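Local coordinates for putative cytoplasmic protein (Salmonella typhimurium, PDB 2GK3) that is of unknown function, has a glutamine amidotransferase-like sequence and assembles as a hexamer, at residues L121-G126 with T142-V147; L128-I133 with T220-S225; I81-I86 with A137-T142; A198-T203 with L209-E214; H62-A67 with S88-L93. All blocks are in the same frame, centred on the assembly; numbering follows the deposited sequence.

Contacts 1, 2 and 3 form one cluster around neighbouring parallel strands: contact 1 lies with its centre about 5 Å from that of contact 3 and about 7 Å from that of contact 2, and all three draw on the long loop between strands 120-124 and 150-151. Contact 4 continues the strand order outward beyond 218-223, its centre about 13 Å from that of contact 2. Contact 5, centred about 11 Å from contact 3, lies on the other side of the chain's centre from contact 4, some 28 Å away between centres. Contacts 2 and 5 both touch one neighbouring subunit of the hexamer, and contacts 3 and 5 both touch another.

Contact 1. Residues L121-G126 with T142-V147; sequences LLMIGG and TVLAEV
Leu121 and Val147 meet methyl to methyl, their side chains crossing at about a right angle, with CD2 of Leu121 lying 3.9 Å from CG1 of Val147. The same Leu121 CD2 also reaches CD1 of Leu144 at 4.2 Å, so a single branch of one leucine serves two partners on the facing loop. With CG anti to the backbone N (chi1 -179°), Leu121 holds its isobutyl group out from strand 120-124 towards that loop. Two residues further along the same strand face, Met123, present as selenomethionine, makes a separate approach: it runs out extended as far as its selenium and then bends, which brings CE to 4.3 Å from CD2 of Leu144. The two methyls of Leu144 are thus divided between two strand residues, CD1 facing Leu121 and CD2 facing Met123.

The loop holds its own shape. Thr142 opens a type I turn, closed by Ala145 N bonding to Thr142 O at 3.2 Å, and its OG1 accepts from Leu144 N at 3.3 Å in an ST turn. A further backbone bond, Val147 N to Leu144 O at 2.9 Å, sets Val147 beside Leu144. Ile83 and Val115 also pack on Leu121, while Tyr139 touches both Met123 and Leu144.

Chemically, everything that crosses the contact is apolar and buried. The attraction is therefore dispersive and hydrophobic rather than directional, and the directional bonds described here lie within the loop, in its turn.

Contact 2. Residues L128-I133 with T220-S225; sequences LSFMGI and TACFMS
Phe130 points its ring at strand 218-223 and is met there by a cysteine sulfur and a selenomethionine selenium, those of Cys222 and Met224. Its CG lies beside the backbone N (chi1 -61°), and the far end of the ring does the touching. SG of Cys222 comes to the ring edge, near its plane, 3.7 Å from CE1 of Phe130, a Cys sulfur-aromatic contact. Met224 arrives differently. Its chain bends at both chi2 (-49°) and chi3, which brings the selenium obliquely against the ring: SE is 3.5 Å from CZ of Phe130 and 4.1 Å from the centroid of that ring, a Met-aromatic contact with the side chains crossing at about a right angle. The carbonyl O of Phe223 also approaches the ring edge, 3.9 Å from CE2 of Phe130. Phe223 leaves the backbone away from loop 128-133, and its ring stacks edge-to-face with Trp246 of helix 242-253.

The ring of Phe130 thus belongs to a buried layer on one side of strand 218-223. Val150 of strand 150-151 packs against Phe130, Cys222 and Met224, Asn190 of strand 185-194 touches Phe130, and Val211 of strand 207-215 touches Met224.

Contact 3. Residues I81-I86 with A137-T142; sequences IVISDI and ANYKNT
A buried hydrogen bond between a tyrosine hydroxyl and a backbone carbonyl defines this contact, which ties the loop 137-142 to the chain just beyond the end of strand 80-84. Tyr139 OH donates to Ile86 O at 2.6 Å. The acceptor sits at the ring edge, near the plane of the phenol, while the hydroxyl is tilted 30° from the carbonyl plane. Beside this bond, CG2 of Ile83 packs obliquely on the phenol end, 3.7 Å from Tyr139 OH. With CG1 of Ile83 beside the backbone N (chi1 -57°), CG2 is the branch that reaches the hydroxyl.

The tyrosine is anchored at its other end as well. Its carbonyl O accepts two bonds from one residue, Thr142 OG1 at 2.6 Å and Thr142 N at 3.2 Å, both from the same face of the carbonyl plane. Asn141 ND2 reaches back to Asn138 OD1 at 2.9 Å, close to its own amide plane and nearly straight, which ties the short 3-10 turn together.

Asp85 has left-handed helical backbone angles between strand 80-84 and the acceptor Ile86, just ahead of helix 88-92. Such loops gathered at the C-terminal ends of parallel strands are common in alpha/beta folds, consistent with the amidotransferase-like family.

Contact 4. Residues A198-T203 with L209-E214; sequences ADVVLT and LLVFGE
With CG1 anti to the backbone N (chi1 172°), Val201 has CG2 beside that N and anti to its carbonyl carbon, and CG2 is the branch that meets Phe212, whose own CG lies beside its N (chi1 -66°). CG2 of Val201 meets the ring edge in plane, 3.6 Å from CD2 of Phe212. Leu202 and Leu210 choose different first torsions, yet lie side by side on one face of the sheet, their CB atoms 3.8 Å apart. Across on the other face, Val200 packs on Val211.

The backbone pairing is antiparallel. Asp199 and Phe212 exchange both bonds, Asp199 N to Phe212 O at 2.8 Å and Phe212 N to Asp199 O at 2.9 Å. Farther along, Leu210 O accepts from Val201 N at 2.8 Å, nearly along the C=O axis, and weakly from Leu202 N at 3.4 Å. Leu202 O is gripped twice in return, by Leu209 N at 2.7 Å and Leu210 N at 3.1 Å, both from the same face of its plane.

His174 stacks on Phe212 and Phe252 meets it edge-to-face. Two residues, Val201 and Leu202, oppose the single Leu210: the signature of a classic beta bulge, set here within the hairpin of strands 199-204 and 207-215.

Contact 5. Residues H62-A67 with S88-L93; sequences HTVQIA and SNTFLL
Gln65, Thr90 and Leu93 share one water. It accepts from Gln65 NE2 at 3.1 Å and donates to Thr90 O and to Leu93 O, each 2.8 Å from it. It thereby links a side-chain amide of helix 61-67 to the carbonyls of Thr90 in helix 88-92 and of Leu93 just after it. The amide has stronger ties elsewhere: Gln65 NE2 also bonds to Ser36 O, and Gln65 OE1 to Tyr38 N, both of a neighbouring subunit.

Apart from the water the contact is apolar. CG2 of Thr90 lies 3.9 Å from CG of Gln65, the two side chains crossing at about a right angle, and 3.8 Å from CG1 of Val64. OG1 of Thr90 lies beside the backbone N (chi1 -61°), which leaves CG2 anti to that N, and OG1 bonds to Tyr30 N of another neighbouring subunit. CG1 of Val64 also comes obliquely against the ring of Phe91, 3.7 Å from CD2 of Phe91; Val64 and Phe91 both rest on Ile16 of strand 12-28.

The axes of helix segments 62-67 and 88-92 approach to 8.9 Å, their directions 21° apart. Helices resting on a strand in this way fit an alpha/beta fold, and this pair also forms part of the subunit interfaces of the hexamer.

Contact 1. Residues L121-G126 with T142-V147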
# COMPACT_ATOMS: atom_id res chain seq x y z
N LEU E 121 8.14 -33.46 11.39
CA LEU E 121 8.11 -32.07 10.95
C LEU E 121 9.01 -31.90 9.74
O LEU E 121 10.20 -32.26 9.78
CB LEU E 121 8.56 -31.13 12.08
CG LEU E 121 8.59 -29.61 11.83
CD1 LEU E 121 7.21 -29.15 11.42
CD2 LEU E 121 9.10 -28.80 13.05
N LEU E 122 8.44 -31.37 8.65
CA LEU E 122 9.23 -31.00 7.50
C LEU E 122 9.03 -29.51 7.24
O LEU E 122 7.90 -29.03 7.19
CB LEU E 122 8.86 -31.83 6.26
CG LEU E 122 9.28 -31.26 4.88
CD1 LEU E 122 10.82 -31.29 4.62
CD2 LEU E 122 8.50 -31.95 3.74
N MSE E 123 10.14 -28.77 7.13
CA MSE E 123 10.11 -27.41 6.65
C MSE E 123 10.67 -27.37 5.23
O MSE E 123 11.71 -27.98 4.95
CB MSE E 123 10.88 -26.45 7.56
CG MSE E 123 10.80 -24.95 7.09
SE MSE E 123 11.30 -23.64 8.42
CE MSE E 123 9.69 -23.61 9.53
N ILE E 124 9.97 -26.66 4.34
CA ILE E 124 10.40 -26.48 2.96
C ILE E 124 10.82 -25.03 2.78
O ILE E 124 10.13 -24.11 3.23
CB ILE E 124 9.27 -26.86 1.96
CG1 ILE E 124 8.92 -28.35 2.10
CG2 ILE E 124 9.64 -26.46 0.51
CD1 ILE E 124 7.70 -28.80 1.24
N GLY E 125 11.97 -24.83 2.11
CA GLY E 125 12.53 -23.49 1.95
C GLY E 125 11.76 -22.52 1.07
O GLY E 125 10.93 -22.92 0.25
N GLY E 126 12.06 -21.24 1.23
CA GLY E 126 11.38 -20.17 0.50
C GLY E 126 11.56 -18.81 1.17
O GLY E 126 12.29 -18.69 2.15
N THR E 142 12.69 -17.95 17.36
CA THR E 142 11.46 -18.56 17.88
C THR E 142 11.77 -19.87 18.57
O THR E 142 12.85 -20.45 18.37
CB THR E 142 10.42 -18.86 16.75
OG1 THR E 142 10.89 -19.96 15.95
CG2 THR E 142 10.15 -17.63 15.86
N VAL E 143 10.81 -20.37 19.35
CA VAL E 143 10.97 -21.64 20.08
C VAL E 143 11.06 -22.87 19.16
O VAL E 143 11.29 -24.00 19.63
CB VAL E 143 9.89 -21.81 21.15
CG1 VAL E 143 10.06 -20.71 22.24
CG2 VAL E 143 8.50 -21.73 20.55
N LEU E 144 10.91 -22.65 17.86
CA LEU E 144 11.00 -23.74 16.89
C LEU E 144 12.43 -24.01 16.39
O LEU E 144 12.71 -25.09 15.88
CB LEU E 144 10.07 -23.47 15.69
CG LEU E 144 9.55 -24.68 14.91
CD1 LEU E 144 8.67 -25.60 15.81
CD2 LEU E 144 8.78 -24.27 13.63
N ALA E 145 13.32 -23.02 16.50
CA ALA E 145 14.72 -23.18 16.06
C ALA E 145 15.38 -24.47 16.63
O ALA E 145 15.98 -25.24 15.89
CB ALA E 145 15.54 -21.91 16.39
N GLU E 146 15.20 -24.73 17.93
CA GLU E 146 15.79 -25.94 18.55
C GLU E 146 15.23 -27.26 18.04
O GLU E 146 15.84 -28.31 18.27
CB GLU E 146 15.62 -25.91 20.08
CG GLU E 146 16.51 -24.92 20.79
CD GLU E 146 17.98 -25.32 20.77
OE1 GLU E 146 18.29 -26.50 20.50
OE2 GLU E 146 18.84 -24.44 21.01
N VAL E 147 14.07 -27.22 17.39
CA VAL E 147 13.46 -28.45 16.87
C VAL E 147 14.09 -28.82 15.52
O VAL E 147 14.16 -30.01 15.18
CB VAL E 147 11.90 -28.35 16.77
CG1 VAL E 147 11.29 -29.59 16.14
CG2 VAL E 147 11.28 -28.12 18.15

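Contact 2. Residues L128-I133 with T220-S225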
# COMPACT_ATOMS: atom_id res chain seq x y z
N LEU E 128 9.40 -17.05 2.83
CA LEU E 128 8.80 -17.03 4.19
C LEU E 128 9.04 -18.30 4.99
O LEU E 128 8.25 -18.69 5.83
CB LEU E 128 7.32 -16.56 4.18
CG LEU E 128 7.65 -15.06 4.21
CD1 LEU E 128 7.33 -14.26 2.96
CD2 LEU E 128 7.43 -14.29 5.52
N SER E 129 10.16 -18.94 4.68
CA SER E 129 10.68 -20.06 5.44
C SER E 129 12.06 -19.68 6.04
O SER E 129 12.71 -18.74 5.57
CB SER E 129 10.83 -21.27 4.51
OG SER E 129 9.58 -21.84 4.17
N PHE E 130 12.46 -20.43 7.07
CA PHE E 130 13.74 -20.26 7.76
C PHE E 130 13.92 -18.80 8.19
O PHE E 130 13.13 -18.31 9.03
CB PHE E 130 14.90 -20.83 6.92
CG PHE E 130 14.75 -22.31 6.65
CD1 PHE E 130 14.86 -23.23 7.69
CD2 PHE E 130 14.42 -22.77 5.37
CE1 PHE E 130 14.67 -24.62 7.45
CE2 PHE E 130 14.23 -24.14 5.12
CZ PHE E 130 14.35 -25.07 6.15
N MSE E 131 14.91 -18.10 7.66
CA MSE E 131 14.92 -16.64 7.88
C MSE E 131 14.22 -15.95 6.72
O MSE E 131 13.38 -15.09 6.94
CB MSE E 131 16.34 -16.08 8.11
CG MSE E 131 16.93 -16.50 9.43
SE MSE E 131 15.88 -15.76 10.96
CE MSE E 131 17.25 -14.46 11.58
N GLY E 132 14.58 -16.34 5.50
CA GLY E 132 13.93 -15.85 4.30
C GLY E 132 14.21 -14.42 3.91
O GLY E 132 15.17 -13.79 4.40
N ILE E 133 13.38 -13.89 3.03
CA ILE E 133 13.57 -12.54 2.50
C ILE E 133 13.47 -11.48 3.60
O ILE E 133 12.50 -11.46 4.38
CB ILE E 133 12.64 -12.19 1.27
CG1 ILE E 133 13.16 -10.90 0.59
CG2 ILE E 133 11.15 -12.13 1.70
CD1 ILE E 133 12.63 -10.61 -0.77
N THR E 220 12.67 -35.22 12.01
CA THR E 220 12.68 -33.92 11.40
C THR E 220 13.38 -33.94 10.05
O THR E 220 14.22 -34.80 9.76
CB THR E 220 13.31 -32.87 12.34
OG1 THR E 220 14.67 -33.23 12.62
CG2 THR E 220 12.52 -32.80 13.66
N ALA E 221 12.99 -32.99 9.20
CA ALA E 221 13.55 -32.86 7.88
C ALA E 221 13.49 -31.40 7.43
O ALA E 221 12.57 -30.64 7.80
CB ALA E 221 12.83 -33.75 6.89
N CYS E 222 14.48 -31.00 6.66
CA CYS E 222 14.47 -29.66 6.09
C CYS E 222 14.85 -29.79 4.64
O CYS E 222 15.84 -30.46 4.32
CB CYS E 222 15.44 -28.73 6.83
SG CYS E 222 14.90 -28.20 8.47
N PHE E 223 14.07 -29.18 3.76
CA PHE E 223 14.44 -29.10 2.38
C PHE E 223 14.67 -27.63 2.10
O PHE E 223 13.76 -26.82 2.27
CB PHE E 223 13.36 -29.68 1.46
CG PHE E 223 13.77 -29.73 0.02
CD1 PHE E 223 14.56 -30.78 -0.45
CD2 PHE E 223 13.41 -28.72 -0.85
CE1 PHE E 223 14.97 -30.83 -1.78
CE2 PHE E 223 13.80 -28.76 -2.19
CZ PHE E 223 14.59 -29.82 -2.66
N MSE E 224 15.89 -27.28 1.67
CA MSE E 224 16.36 -25.89 1.80
C MSE E 224 15.96 -25.01 0.65
O MSE E 224 16.07 -23.79 0.72
CB MSE E 224 17.88 -25.82 2.03
CG MSE E 224 18.38 -26.55 3.28
SE MSE E 224 17.44 -26.17 4.95
CE MSE E 224 17.70 -27.97 5.52
N SER E 225 15.51 -25.63 -0.43
CA SER E 225 14.96 -24.89 -1.55
C SER E 225 13.44 -25.07 -1.56
O SER E 225 12.86 -25.65 -0.63
CB SER E 225 15.60 -25.34 -2.86
OG SER E 225 15.18 -24.54 -3.94

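Contact 3. Residues I81-I86 with A137-T142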
# COMPACT_ATOMS: atom_id res chain seq x y z
N ILE E 81 3.79 -32.94 10.03
CA ILE E 81 3.39 -31.57 9.70
C ILE E 81 4.42 -30.97 8.74
O ILE E 81 5.62 -31.05 8.99
CB ILE E 81 3.20 -30.70 10.95
CG1 ILE E 81 1.98 -31.20 11.76
CG2 ILE E 81 3.05 -29.20 10.58
CD1 ILE E 81 1.86 -30.65 13.18
N VAL E 82 3.94 -30.39 7.64
CA VAL E 82 4.78 -29.67 6.70
C VAL E 82 4.52 -28.17 6.76
O VAL E 82 3.38 -27.73 6.68
CB VAL E 82 4.63 -30.19 5.26
CG1 VAL E 82 5.62 -29.53 4.34
CG2 VAL E 82 4.85 -31.70 5.22
N ILE E 83 5.58 -27.39 6.94
CA ILE E 83 5.50 -25.93 6.92
C ILE E 83 6.27 -25.42 5.70
O ILE E 83 7.44 -25.74 5.51
CB ILE E 83 6.11 -25.31 8.21
CG1 ILE E 83 5.41 -25.85 9.47
CG2 ILE E 83 6.09 -23.77 8.15
CD1 ILE E 83 6.12 -25.51 10.81
N SER E 84 5.60 -24.62 4.87
CA SER E 84 6.21 -24.13 3.66
C SER E 84 5.72 -22.72 3.32
O SER E 84 4.52 -22.46 3.23
CB SER E 84 5.95 -25.11 2.50
OG SER E 84 6.67 -24.70 1.34
N ASP E 85 6.68 -21.80 3.14
CA ASP E 85 6.39 -20.39 2.81
C ASP E 85 5.32 -19.77 3.71
O ASP E 85 4.43 -19.05 3.24
CB ASP E 85 6.02 -20.23 1.32
CG ASP E 85 7.05 -19.42 0.53
OD1 ASP E 85 7.83 -18.68 1.14
OD2 ASP E 85 7.06 -19.51 -0.72
N ILE E 86 5.42 -20.05 5.00
CA ILE E 86 4.66 -19.33 6.02
C ILE E 86 5.58 -18.94 7.20
O ILE E 86 6.26 -19.77 7.78
CB ILE E 86 3.37 -20.11 6.43
CG1 ILE E 86 2.64 -19.45 7.60
CG2 ILE E 86 3.68 -21.58 6.75
CD1 ILE E 86 1.29 -20.13 7.94
N ALA E 137 10.72 -14.39 7.94
CA ALA E 137 10.23 -15.68 8.43
C ALA E 137 10.66 -15.85 9.87
O ALA E 137 9.91 -16.39 10.69
CB ALA E 137 10.73 -16.83 7.58
N ASN E 138 11.88 -15.35 10.16
CA ASN E 138 12.36 -15.13 11.52
C ASN E 138 12.40 -16.35 12.46
O ASN E 138 12.38 -16.18 13.68
CB ASN E 138 11.52 -14.01 12.16
CG ASN E 138 12.16 -13.47 13.43
OD1 ASN E 138 13.36 -13.17 13.46
ND2 ASN E 138 11.37 -13.35 14.48
N TYR E 139 12.47 -17.55 11.91
CA TYR E 139 12.33 -18.76 12.70
C TYR E 139 13.42 -18.99 13.74
O TYR E 139 13.19 -19.69 14.74
CB TYR E 139 12.18 -19.98 11.78
CG TYR E 139 10.75 -20.18 11.32
CD1 TYR E 139 10.34 -19.79 10.03
CD2 TYR E 139 9.80 -20.76 12.16
CE1 TYR E 139 9.01 -19.99 9.60
CE2 TYR E 139 8.49 -20.93 11.77
CZ TYR E 139 8.09 -20.55 10.49
OH TYR E 139 6.76 -20.75 10.14
N LYS E 140 14.59 -18.37 13.53
CA LYS E 140 15.75 -18.57 14.42
C LYS E 140 15.52 -17.98 15.81
O LYS E 140 16.07 -18.45 16.79
CB LYS E 140 17.00 -17.95 13.80
CG LYS E 140 18.21 -18.13 14.67
CD LYS E 140 19.49 -17.68 14.00
CE LYS E 140 20.67 -18.37 14.69
NZ LYS E 140 21.96 -17.98 14.08
N ASN E 141 14.69 -16.94 15.85
CA ASN E 141 14.37 -16.23 17.05
C ASN E 141 13.05 -16.71 17.67
O ASN E 141 12.41 -15.99 18.44
CB ASN E 141 14.35 -14.74 16.73
CG ASN E 141 15.71 -14.25 16.26
OD1 ASN E 141 16.73 -14.56 16.89
ND2 ASN E 141 15.75 -13.51 15.15
N THR E 142 12.69 -17.95 17.36
CA THR E 142 11.46 -18.56 17.88
C THR E 142 11.77 -19.87 18.57
O THR E 142 12.85 -20.45 18.37
CB THR E 142 10.42 -18.86 16.75
OG1 THR E 142 10.89 -19.96 15.95
CG2 THR E 142 10.15 -17.63 15.86

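Contact 4. Residues A198-T203 with L209-E214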
# COMPACT_ATOMS: atom_id res chain seq x y z
N ALA E 198 23.00 -34.01 12.67
CA ALA E 198 22.02 -34.35 11.67
C ALA E 198 22.64 -35.04 10.46
O ALA E 198 23.86 -35.06 10.32
CB ALA E 198 21.29 -33.10 11.24
N ASP E 199 21.79 -35.59 9.60
CA ASP E 199 22.25 -36.32 8.42
C ASP E 199 21.98 -35.49 7.18
O ASP E 199 20.82 -35.30 6.80
CB ASP E 199 21.53 -37.68 8.31
CG ASP E 199 21.66 -38.54 9.57
OD1 ASP E 199 22.80 -38.80 10.08
OD2 ASP E 199 20.60 -38.97 10.09
N VAL E 200 23.05 -35.00 6.55
CA VAL E 200 22.94 -34.29 5.27
C VAL E 200 22.91 -35.28 4.10
O VAL E 200 23.85 -36.06 3.89
CB VAL E 200 24.09 -33.28 5.08
CG1 VAL E 200 24.04 -32.63 3.69
CG2 VAL E 200 24.05 -32.21 6.17
N VAL E 201 21.84 -35.25 3.31
CA VAL E 201 21.66 -36.24 2.25
C VAL E 201 21.89 -35.66 0.85
O VAL E 201 22.42 -36.33 -0.03
CB VAL E 201 20.26 -36.91 2.38
CG1 VAL E 201 19.95 -37.80 1.19
CG2 VAL E 201 20.18 -37.69 3.69
N LEU E 202 21.48 -34.41 0.65
CA LEU E 202 21.64 -33.73 -0.63
C LEU E 202 22.23 -32.36 -0.35
O LEU E 202 21.96 -31.76 0.70
CB LEU E 202 20.29 -33.53 -1.34
CG LEU E 202 19.38 -34.70 -1.79
CD1 LEU E 202 18.18 -34.14 -2.56
CD2 LEU E 202 20.16 -35.71 -2.65
N THR E 203 23.00 -31.84 -1.30
CA THR E 203 23.58 -30.51 -1.17
C THR E 203 23.29 -29.71 -2.42
O THR E 203 22.90 -30.24 -3.46
CB THR E 203 25.11 -30.57 -1.01
OG1 THR E 203 25.65 -31.24 -2.15
CG2 THR E 203 25.53 -31.32 0.28
N LEU E 209 21.10 -29.28 1.42
CA LEU E 209 19.81 -29.13 0.75
C LEU E 209 18.72 -30.00 1.40
O LEU E 209 17.61 -29.53 1.67
CB LEU E 209 19.92 -29.43 -0.76
CG LEU E 209 18.62 -29.48 -1.58
CD1 LEU E 209 17.88 -28.15 -1.58
CD2 LEU E 209 18.89 -29.92 -3.02
N LEU E 210 19.03 -31.28 1.62
CA LEU E 210 18.12 -32.17 2.33
C LEU E 210 18.80 -32.70 3.58
O LEU E 210 19.86 -33.31 3.49
CB LEU E 210 17.66 -33.32 1.42
CG LEU E 210 16.60 -34.29 1.96
CD1 LEU E 210 15.26 -33.58 2.35
CD2 LEU E 210 16.36 -35.41 0.95
N VAL E 211 18.17 -32.47 4.73
CA VAL E 211 18.76 -32.77 6.04
C VAL E 211 17.73 -33.46 6.94
O VAL E 211 16.60 -32.99 7.07
CB VAL E 211 19.26 -31.48 6.77
CG1 VAL E 211 19.87 -31.82 8.15
CG2 VAL E 211 20.28 -30.70 5.90
N PHE E 212 18.15 -34.57 7.55
CA PHE E 212 17.29 -35.34 8.47
C PHE E 212 17.81 -35.29 9.90
O PHE E 212 19.01 -35.36 10.14
CB PHE E 212 17.14 -36.81 8.00
CG PHE E 212 16.40 -36.95 6.70
CD1 PHE E 212 15.01 -36.98 6.68
CD2 PHE E 212 17.08 -37.00 5.48
CE1 PHE E 212 14.31 -37.06 5.48
CE2 PHE E 212 16.40 -37.10 4.29
CZ PHE E 212 15.02 -37.13 4.28
N GLY E 213 16.91 -35.15 10.86
CA GLY E 213 17.32 -35.24 12.25
C GLY E 213 16.27 -35.85 13.15
O GLY E 213 15.29 -36.45 12.68
N GLU E 214 16.48 -35.70 14.45
CA GLU E 214 15.52 -36.18 15.43
C GLU E 214 15.37 -35.13 16.50
O GLU E 214 16.26 -34.29 16.68
CB GLU E 214 15.97 -37.51 16.02
CG GLU E 214 16.34 -38.53 14.94
CD GLU E 214 16.57 -39.93 15.47
OE1 GLU E 214 16.08 -40.24 16.58
OE2 GLU E 214 17.22 -40.74 14.75

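Contact 5. Residues H62-A67 with S88-L93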
# COMPACT_ATOMS: atom_id res chain seq x y z
N HIS E 62 -3.83 -18.06 5.80
CA HIS E 62 -4.97 -17.35 6.42
C HIS E 62 -5.71 -18.20 7.45
O HIS E 62 -6.19 -17.68 8.45
CB HIS E 62 -5.93 -16.68 5.39
CG HIS E 62 -6.56 -17.62 4.41
ND1 HIS E 62 -6.19 -17.67 3.08
CD2 HIS E 62 -7.55 -18.53 4.55
CE1 HIS E 62 -6.91 -18.57 2.45
NE2 HIS E 62 -7.73 -19.12 3.33
N THR E 63 -5.75 -19.51 7.23
CA THR E 63 -6.45 -20.42 8.14
C THR E 63 -5.71 -20.63 9.47
O THR E 63 -6.33 -20.95 10.48
CB THR E 63 -6.70 -21.78 7.44
OG1 THR E 63 -7.37 -21.55 6.20
CG2 THR E 63 -7.54 -22.71 8.29
N VAL E 64 -4.38 -20.50 9.46
CA VAL E 64 -3.62 -20.49 10.71
C VAL E 64 -4.02 -19.28 11.57
O VAL E 64 -4.17 -19.41 12.78
CB VAL E 64 -2.08 -20.50 10.44
CG1 VAL E 64 -1.27 -20.28 11.74
CG2 VAL E 64 -1.66 -21.80 9.75
N GLN E 65 -4.21 -18.12 10.92
CA GLN E 65 -4.64 -16.87 11.57
C GLN E 65 -6.00 -16.96 12.28
O GLN E 65 -6.13 -16.51 13.41
CB GLN E 65 -4.70 -15.71 10.57
CG GLN E 65 -3.40 -15.32 9.90
CD GLN E 65 -3.45 -13.91 9.29
OE1 GLN E 65 -4.23 -13.64 8.37
NE2 GLN E 65 -2.60 -13.02 9.80
N ILE E 66 -6.98 -17.55 11.60
CA ILE E 66 -8.37 -17.72 12.07
C ILE E 66 -8.57 -18.92 13.00
O ILE E 66 -9.38 -18.86 13.94
CB ILE E 66 -9.33 -18.09 10.88
CG1 ILE E 66 -9.52 -16.97 9.88
CG2 ILE E 66 -10.71 -18.56 11.39
CD1 ILE E 66 -10.45 -17.46 8.74
N ALA E 67 -7.87 -20.02 12.71
CA ALA E 67 -8.34 -21.34 13.13
C ALA E 67 -7.26 -22.39 13.33
O ALA E 67 -7.52 -23.58 13.13
CB ALA E 67 -9.37 -21.88 12.12
N SER E 88 7.02 -17.31 10.92
CA SER E 88 6.74 -17.57 12.35
C SER E 88 5.68 -16.63 12.94
O SER E 88 4.90 -17.04 13.80
CB SER E 88 8.04 -17.49 13.15
OG SER E 88 8.62 -16.21 13.05
N ASN E 89 5.63 -15.39 12.45
CA ASN E 89 4.67 -14.39 12.90
C ASN E 89 3.24 -14.88 12.72
O ASN E 89 2.38 -14.58 13.54
CB ASN E 89 4.86 -13.07 12.15
CG ASN E 89 6.12 -12.30 12.57
OD1 ASN E 89 6.63 -12.45 13.68
ND2 ASN E 89 6.60 -11.44 11.68
N THR E 90 3.00 -15.64 11.65
CA THR E 90 1.63 -16.12 11.38
C THR E 90 1.15 -17.05 12.48
O THR E 90 0.02 -16.90 12.96
CB THR E 90 1.46 -16.75 9.96
OG1 THR E 90 1.75 -15.76 8.98
CG2 THR E 90 0.01 -17.25 9.76
N PHE E 91 2.01 -17.98 12.90
CA PHE E 91 1.74 -18.89 14.02
C PHE E 91 1.65 -18.18 15.38
O PHE E 91 0.76 -18.46 16.17
CB PHE E 91 2.81 -19.94 14.08
CG PHE E 91 2.77 -20.92 12.96
CD1 PHE E 91 3.70 -20.84 11.92
CD2 PHE E 91 1.83 -21.95 12.94
CE1 PHE E 91 3.69 -21.75 10.87
CE2 PHE E 91 1.81 -22.87 11.87
CZ PHE E 91 2.77 -22.76 10.84
N LEU E 92 2.59 -17.28 15.65
CA LEU E 92 2.69 -16.59 16.92
C LEU E 92 1.64 -15.51 17.14
O LEU E 92 1.21 -15.28 18.28
CB LEU E 92 4.10 -15.99 17.08
CG LEU E 92 5.21 -17.01 17.40
CD1 LEU E 92 6.61 -16.49 17.09
CD2 LEU E 92 5.10 -17.48 18.85
N LEU E 93 1.25 -14.83 16.05
CA LEU E 93 0.41 -13.63 16.09
C LEU E 93 -0.91 -13.85 15.35
O LEU E 93 -1.28 -13.06 14.46
CB LEU E 93 1.15 -12.43 15.49
CG LEU E 93 2.53 -12.09 16.07
CD1 LEU E 93 3.19 -10.96 15.29
CD2 LEU E 93 2.39 -11.74 17.55
O HOH W 1 -1.25 -14.57 12.09